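Local coordinates for acyl-CoA synthetase (AMP-forming)/AMP-acid ligase II-like protein (Dyadobacter fermentans, PDB 4GS5) that probably activates medium-chain fatty acids as acyl-CoA thioesters through an AMP-forming ligase reaction, at residues 179-183 with 230-234; 166-170 with 192-196. All blocks are in the same frame, centred on the assembly; numbering follows the deposited sequence.

Contact 1: residues 179-183 with 230-234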
ATOM      1  N   TYR A 179       2.628   3.141   4.604  1.00 22.10           N
ATOM      2  CA  TYR A 179       2.453   1.706   4.400  1.00 22.74           C
ATOM      3  C   TYR A 179       1.834   1.167   5.682  1.00 24.18           C
ATOM      4  O   TYR A 179       2.350   1.419   6.766  1.00 22.39           O
ATOM      5  CB  TYR A 179       3.795   1.016   4.146  1.00 21.44           C
ATOM      6  CG  TYR A 179       3.711  -0.506   4.115  1.00 21.31           C
ATOM      7  CD1 TYR A 179       3.447  -1.182   2.933  1.00 24.56           C
ATOM      8  CD2 TYR A 179       3.930  -1.261   5.271  1.00 20.16           C
ATOM      9  CE1 TYR A 179       3.389  -2.584   2.899  1.00 25.40           C
ATOM     10  CE2 TYR A 179       3.874  -2.648   5.248  1.00 24.90           C
ATOM     11  CZ  TYR A 179       3.608  -3.304   4.062  1.00 28.10           C
ATOM     12  OH  TYR A 179       3.559  -4.682   4.042  1.00 26.45           O
ATOM     13  N   GLY A 180       0.717   0.459   5.567  1.00 25.92           N
ATOM     14  CA  GLY A 180       0.052  -0.079   6.739  1.00 28.51           C
ATOM     15  C   GLY A 180      -1.082  -0.998   6.343  1.00 30.19           C
ATOM     16  O   GLY A 180      -1.258  -1.317   5.162  1.00 28.34           O
HETATM   17  N   MSE A 181      -1.835  -1.452   7.340  1.00 30.69           N
HETATM   18  CA  MSE A 181      -2.981  -2.310   7.109  1.00 33.07           C
HETATM   19  C   MSE A 181      -3.885  -2.209   8.347  1.00 34.70           C
HETATM   20  O   MSE A 181      -3.458  -1.704   9.386  1.00 33.40           O
HETATM   21  CB  MSE A 181      -2.497  -3.739   6.921  1.00 35.63           C
HETATM   22  CG  MSE A 181      -1.800  -4.294   8.160  1.00 37.72           C
HETATM   23 SE   MSE A 181      -0.170  -5.320   7.776  0.56 38.76          SE
HETATM   24  CE  MSE A 181       0.868  -3.957   6.849  1.00 46.44           C
ATOM     25  N   THR A 182      -5.119  -2.692   8.251  1.00 36.75           N
ATOM     26  CA  THR A 182      -6.023  -2.613   9.393  1.00 39.93           C
ATOM     27  C   THR A 182      -5.440  -3.351  10.603  1.00 36.97           C
ATOM     28  O   THR A 182      -5.590  -2.890  11.739  1.00 35.78           O
ATOM     29  CB  THR A 182      -7.452  -3.136   9.071  1.00 50.11           C
ATOM     30  OG1 THR A 182      -7.484  -4.560   9.193  1.00 58.25           O
ATOM     31  CG2 THR A 182      -7.867  -2.750   7.672  1.00 46.65           C
ATOM     32  N   GLU A 183      -4.779  -4.492  10.366  1.00 33.73           N
ATOM     33  CA  GLU A 183      -4.156  -5.260  11.457  1.00 37.92           C
ATOM     34  C   GLU A 183      -3.068  -4.490  12.219  1.00 34.22           C
ATOM     35  O   GLU A 183      -2.651  -4.891  13.302  1.00 35.96           O
ATOM     36  CB  GLU A 183      -3.597  -6.595  10.953  1.00 47.07           C
ATOM     37  CG  GLU A 183      -4.592  -7.747  10.971  1.00 59.89           C
ATOM     38  CD  GLU A 183      -3.908  -9.111  11.016  1.00 72.68           C
ATOM     39  OE1 GLU A 183      -3.927  -9.762  12.087  1.00 78.66           O
ATOM     40  OE2 GLU A 183      -3.351  -9.535   9.981  1.00 76.26           O
ATOM     41  N   VAL A 230       2.549  -9.725  12.816  1.00 38.30           N
ATOM     42  CA  VAL A 230       1.678  -9.825  11.665  1.00 36.39           C
ATOM     43  C   VAL A 230       2.542 -10.180  10.465  1.00 34.32           C
ATOM     44  O   VAL A 230       3.509  -9.479  10.163  1.00 32.02           O
ATOM     45  CB  VAL A 230       0.957  -8.485  11.413  1.00 39.12           C
ATOM     46  CG1 VAL A 230       0.211  -8.512  10.083  1.00 42.86           C
ATOM     47  CG2 VAL A 230       0.010  -8.175  12.559  1.00 38.49           C
ATOM     48  N   GLN A 231       2.203 -11.275   9.795  1.00 35.94           N
ATOM     49  CA  GLN A 231       2.969 -11.745   8.645  1.00 37.90           C
ATOM     50  C   GLN A 231       2.284 -11.289   7.366  1.00 39.06           C
ATOM     51  O   GLN A 231       1.139 -11.667   7.119  1.00 41.41           O
ATOM     52  CB  GLN A 231       3.056 -13.277   8.666  1.00 43.75           C
ATOM     53  CG  GLN A 231       3.873 -13.850   7.506  1.00 43.07           C
ATOM     54  CD  GLN A 231       5.314 -13.369   7.525  1.00 39.06           C
ATOM     55  OE1 GLN A 231       6.084 -13.741   8.406  1.00 40.14           O
ATOM     56  NE2 GLN A 231       5.676 -12.525   6.564  1.00 30.64           N
ATOM     57  N   THR A 232       2.959 -10.463   6.563  1.00 35.64           N
ATOM     58  CA  THR A 232       2.384 -10.034   5.286  1.00 35.61           C
ATOM     59  C   THR A 232       2.734 -11.053   4.219  1.00 36.74           C
ATOM     60  O   THR A 232       3.474 -12.004   4.481  1.00 36.84           O
ATOM     61  CB  THR A 232       2.916  -8.671   4.823  1.00 33.40           C
ATOM     62  OG1 THR A 232       4.301  -8.789   4.444  1.00 29.95           O
ATOM     63  CG2 THR A 232       2.769  -7.632   5.926  1.00 33.67           C
ATOM     64  N   ASN A 233       2.198 -10.862   3.018  1.00 30.21           N
ATOM     65  CA  ASN A 233       2.656 -11.634   1.869  1.00 32.22           C
ATOM     66  C   ASN A 233       3.401 -10.695   0.914  1.00 33.22           C
ATOM     67  O   ASN A 233       3.496 -10.962  -0.287  1.00 39.08           O
ATOM     68  CB  ASN A 233       1.489 -12.339   1.162  1.00 32.88           C
ATOM     69  CG  ASN A 233       0.799 -13.380   2.046  1.00 38.30           C
ATOM     70  OD1 ASN A 233       1.455 -14.222   2.657  1.00 39.85           O
ATOM     71  ND2 ASN A 233      -0.538 -13.328   2.105  1.00 36.39           N
ATOM     72  N   ASP A 234       3.922  -9.592   1.456  1.00 27.19           N
ATOM     73  CA  ASP A 234       4.761  -8.681   0.677  1.00 29.10           C
ATOM     74  C   ASP A 234       6.235  -9.079   0.697  1.00 30.40           C
ATOM     75  O   ASP A 234       6.897  -8.982   1.729  1.00 28.07           O
ATOM     76  CB  ASP A 234       4.639  -7.236   1.184  1.00 29.48           C
ATOM     77  CG  ASP A 234       3.261  -6.635   0.940  1.00 31.78           C
ATOM     78  OD1 ASP A 234       2.607  -6.998  -0.059  1.00 34.26           O
ATOM     79  OD2 ASP A 234       2.835  -5.802   1.755  1.00 30.38           O
TER
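V230 enters the contact through CG1, placed anti to its own backbone N (chi1 171°). This methyl lies 4.0 Å from the SE of M181, a selenomethionine, and the two chains run alongside each other in opposing senses. The same methyl also stands 3.7 Å from OE2 of E183, an apolar-to-polar touch. Two residues on, T232 offers its two branches to different tasks. CG2 sits 3.6 Å from the phenol OH of Y179 and, more loosely, beside the SE of M181, whose chain bends at both chi2 and chi3. OG1 instead turns back to its own strand, accepting from N of D234 at 3.1 Å to form an ST turn, and also bonds to the carbonyl of L218.

The sequence from Y179 to E183 fits the YGxTE motif of AMP-forming ligases, and D234 probably corresponds to the aspartate that in relatives contacts the ribose of the nucleotide; the contact therefore probably frames the adenylate pocket.

At D234 comes the hydrogen bond between the two segments. OH of Y179 donates to OD2 of D234 at 2.6 Å, and OD2 accepts with its anti lone pair; this carboxylate oxygen lies in the ring plane at its edge, with the two flat groups turned 61° apart. OD1 of D234 adds a weak bond to NE1 of W245, while F243 meets the Y179 ring edge-to-face.

Contact 2: residues 166-170 with 192-196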
HETATM    1  N   MSE A 166       4.868  12.897 -10.251  1.00 28.70           N
HETATM    2  CA  MSE A 166       5.585  14.013 -10.882  1.00 34.59           C
HETATM    3  C   MSE A 166       5.145  15.385 -10.360  1.00 31.69           C
HETATM    4  O   MSE A 166       5.979  16.275 -10.171  1.00 37.43           O
HETATM    5  CB  MSE A 166       5.451  13.965 -12.409  1.00 39.91           C
HETATM    6  CG  MSE A 166       6.203  12.816 -13.069  1.00 48.76           C
HETATM    7 SE   MSE A 166       8.130  13.062 -13.058  0.53 98.06          SE
HETATM    8  CE  MSE A 166       8.693  11.219 -12.769  1.00 78.06           C
ATOM      9  N   GLN A 167       3.844  15.559 -10.145  1.00 28.80           N
ATOM     10  CA  GLN A 167       3.297  16.784  -9.544  1.00 29.89           C
ATOM     11  C   GLN A 167       3.759  17.017  -8.102  1.00 27.97           C
ATOM     12  O   GLN A 167       4.065  18.148  -7.706  1.00 28.52           O
ATOM     13  CB  GLN A 167       1.765  16.752  -9.551  1.00 33.29           C
ATOM     14  CG  GLN A 167       1.130  17.161 -10.875  1.00 44.02           C
ATOM     15  CD  GLN A 167      -0.390  17.070 -10.840  1.00 48.02           C
ATOM     16  OE1 GLN A 167      -0.956  15.983 -10.726  1.00 47.15           O
ATOM     17  NE2 GLN A 167      -1.053  18.212 -10.938  1.00 50.12           N
ATOM     18  N   ILE A 168       3.778  15.947  -7.316  1.00 23.52           N
ATOM     19  CA  ILE A 168       4.205  16.027  -5.928  1.00 23.78           C
ATOM     20  C   ILE A 168       5.680  16.402  -5.837  1.00 27.66           C
ATOM     21  O   ILE A 168       6.062  17.181  -4.964  1.00 26.24           O
ATOM     22  CB  ILE A 168       3.929  14.723  -5.182  1.00 24.04           C
ATOM     23  CG1 ILE A 168       2.422  14.575  -4.945  1.00 28.37           C
ATOM     24  CG2 ILE A 168       4.681  14.701  -3.852  1.00 23.48           C
ATOM     25  CD1 ILE A 168       1.993  13.186  -4.535  1.00 24.11           C
ATOM     26  N   SER A 169       6.495  15.876  -6.755  1.00 27.07           N
ATOM     27  CA  SER A 169       7.925  16.175  -6.793  1.00 33.02           C
ATOM     28  C   SER A 169       8.199  17.660  -6.916  1.00 34.24           C
ATOM     29  O   SER A 169       9.251  18.137  -6.505  1.00 31.75           O
ATOM     30  CB  SER A 169       8.611  15.477  -7.972  1.00 39.70           C
ATOM     31  OG  SER A 169       8.691  14.084  -7.748  1.00 50.38           O
ATOM     32  N   ASP A 170       7.265  18.389  -7.511  1.00 32.15           N
ATOM     33  CA  ASP A 170       7.468  19.815  -7.707  1.00 35.39           C
ATOM     34  C   ASP A 170       6.855  20.730  -6.646  1.00 32.90           C
ATOM     35  O   ASP A 170       6.946  21.957  -6.762  1.00 30.74           O
ATOM     36  CB  ASP A 170       7.020  20.239  -9.103  1.00 43.21           C
ATOM     37  CG  ASP A 170       8.183  20.672  -9.952  1.00 62.81           C
ATOM     38  OD1 ASP A 170       8.507  21.883  -9.951  1.00 66.71           O
ATOM     39  OD2 ASP A 170       8.801  19.792 -10.593  1.00 72.61           O
ATOM     40  N   ALA A 192       8.971   8.916   1.683  1.00 18.22           N
ATOM     41  CA  ALA A 192       9.035  10.338   1.336  1.00 18.64           C
ATOM     42  C   ALA A 192       8.821  10.504  -0.159  1.00 23.15           C
ATOM     43  O   ALA A 192       9.546   9.905  -0.952  1.00 23.11           O
ATOM     44  CB  ALA A 192      10.413  10.946   1.763  1.00 26.47           C
ATOM     45  N   LEU A 193       7.836  11.305  -0.560  1.00 20.93           N
ATOM     46  CA  LEU A 193       7.534  11.419  -1.994  1.00 22.26           C
ATOM     47  C   LEU A 193       8.155  12.646  -2.665  1.00 21.50           C
ATOM     48  O   LEU A 193       8.061  12.813  -3.879  1.00 22.49           O
ATOM     49  CB  LEU A 193       6.018  11.410  -2.248  1.00 20.75           C
ATOM     50  CG  LEU A 193       5.246  10.153  -1.838  1.00 21.71           C
ATOM     51  CD1 LEU A 193       3.722  10.390  -2.012  1.00 22.09           C
ATOM     52  CD2 LEU A 193       5.699   8.922  -2.629  1.00 23.63           C
ATOM     53  N   ASN A 194       8.768  13.529  -1.888  1.00 23.24           N
ATOM     54  CA  ASN A 194       9.493  14.654  -2.493  1.00 22.29           C
ATOM     55  C   ASN A 194      10.578  15.148  -1.547  1.00 25.02           C
ATOM     56  O   ASN A 194      10.791  14.565  -0.488  1.00 23.72           O
ATOM     57  CB  ASN A 194       8.544  15.802  -2.911  1.00 19.50           C
ATOM     58  CG  ASN A 194       7.731  16.355  -1.739  1.00 24.08           C
ATOM     59  OD1 ASN A 194       8.025  16.077  -0.576  1.00 23.15           O
ATOM     60  ND2 ASN A 194       6.709  17.151  -2.046  1.00 22.36           N
ATOM     61  N   GLY A 195      11.290  16.199  -1.942  1.00 25.91           N
ATOM     62  CA  GLY A 195      12.420  16.679  -1.164  1.00 25.27           C
ATOM     63  C   GLY A 195      13.651  15.851  -1.502  1.00 22.22           C
ATOM     64  O   GLY A 195      13.561  14.846  -2.224  1.00 19.40           O
ATOM     65  N   PRO A 196      14.813  16.235  -0.951  1.00 26.87           N
ATOM     66  CA  PRO A 196      16.026  15.537  -1.374  1.00 25.47           C
ATOM     67  C   PRO A 196      16.075  14.094  -0.863  1.00 28.35           C
ATOM     68  O   PRO A 196      16.861  13.321  -1.382  1.00 25.36           O
ATOM     69  CB  PRO A 196      17.155  16.390  -0.777  1.00 27.79           C
ATOM     70  CG  PRO A 196      16.542  17.058   0.408  1.00 25.89           C
ATOM     71  CD  PRO A 196      15.087  17.297   0.036  1.00 28.32           C
TER
HETATM   72  O   HOH W   1      10.311  12.906  -5.871  1.00 36.54           O
HETATM   73  O   HOH W   2      11.139  16.889  -4.752  1.00 43.71           O
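The ND2 of N194 serves two carbonyls at once: it donates to O of I168 at 3.0 Å and also to O of M173, while OD1 of the same amide accepts from N of V175. The bond to I168 is fairly straight, 163° at the hydrogen. It lies close to the amide plane of N194 but approaches from above the carbonyl plane of I168, well off its lone pairs. With CG set between backbone N and carbonyl carbon (chi1 59°), this torsion brings the amide to the I168 carbonyl, and CB of N194 packs 3.9 Å from CA of S169. An alanine here is likely to leave the I168 and M173 carbonyls and the V175 amide without their shared mate, freeing the loop to shift away from I168.

Beside the amide, CG2 of I168 rests 3.9 Å from CB of L193, and the same methyl lies 3.7 Å from ND2 of N194. Two waters bridge the segments. One joins OG of S169, also bonded to A165, to O of L193; the other donates to O of S169 and accepts from N of G195 at 2.9 Å. L155 and V175 meet both I168 and L193, giving the apolar side a floor of strands. The contact seats helix 162-169, which links parallel strands 153-155 and 175-180, on the loop that follows strand 187-192, beside the strands of the alpha/beta part of the ANL adenylating fold.

Overall arrangement
Read from the N terminus, helix 162-169 comes first and leads into strand 175-180, whose last residues and the turn after it supply residues 179-183. The chain then doubles back along strand 187-192 into the loop at 192-196, and there contact 2 closes a 21-residue excursion. Contact 1 opens inside that excursion and closes only after 46 further residues, at strand 230-238, so the two loops cross. Their centres lie 25 Å apart and their nearest atoms about 9 Å, so they do not touch; strand 175-180 joins them. Contact 2 joins helix 162-169 to the loop after strand 187-192, whereas contact 1 joins the end of strand 175-180 and the turn beyond it to strand 230-238.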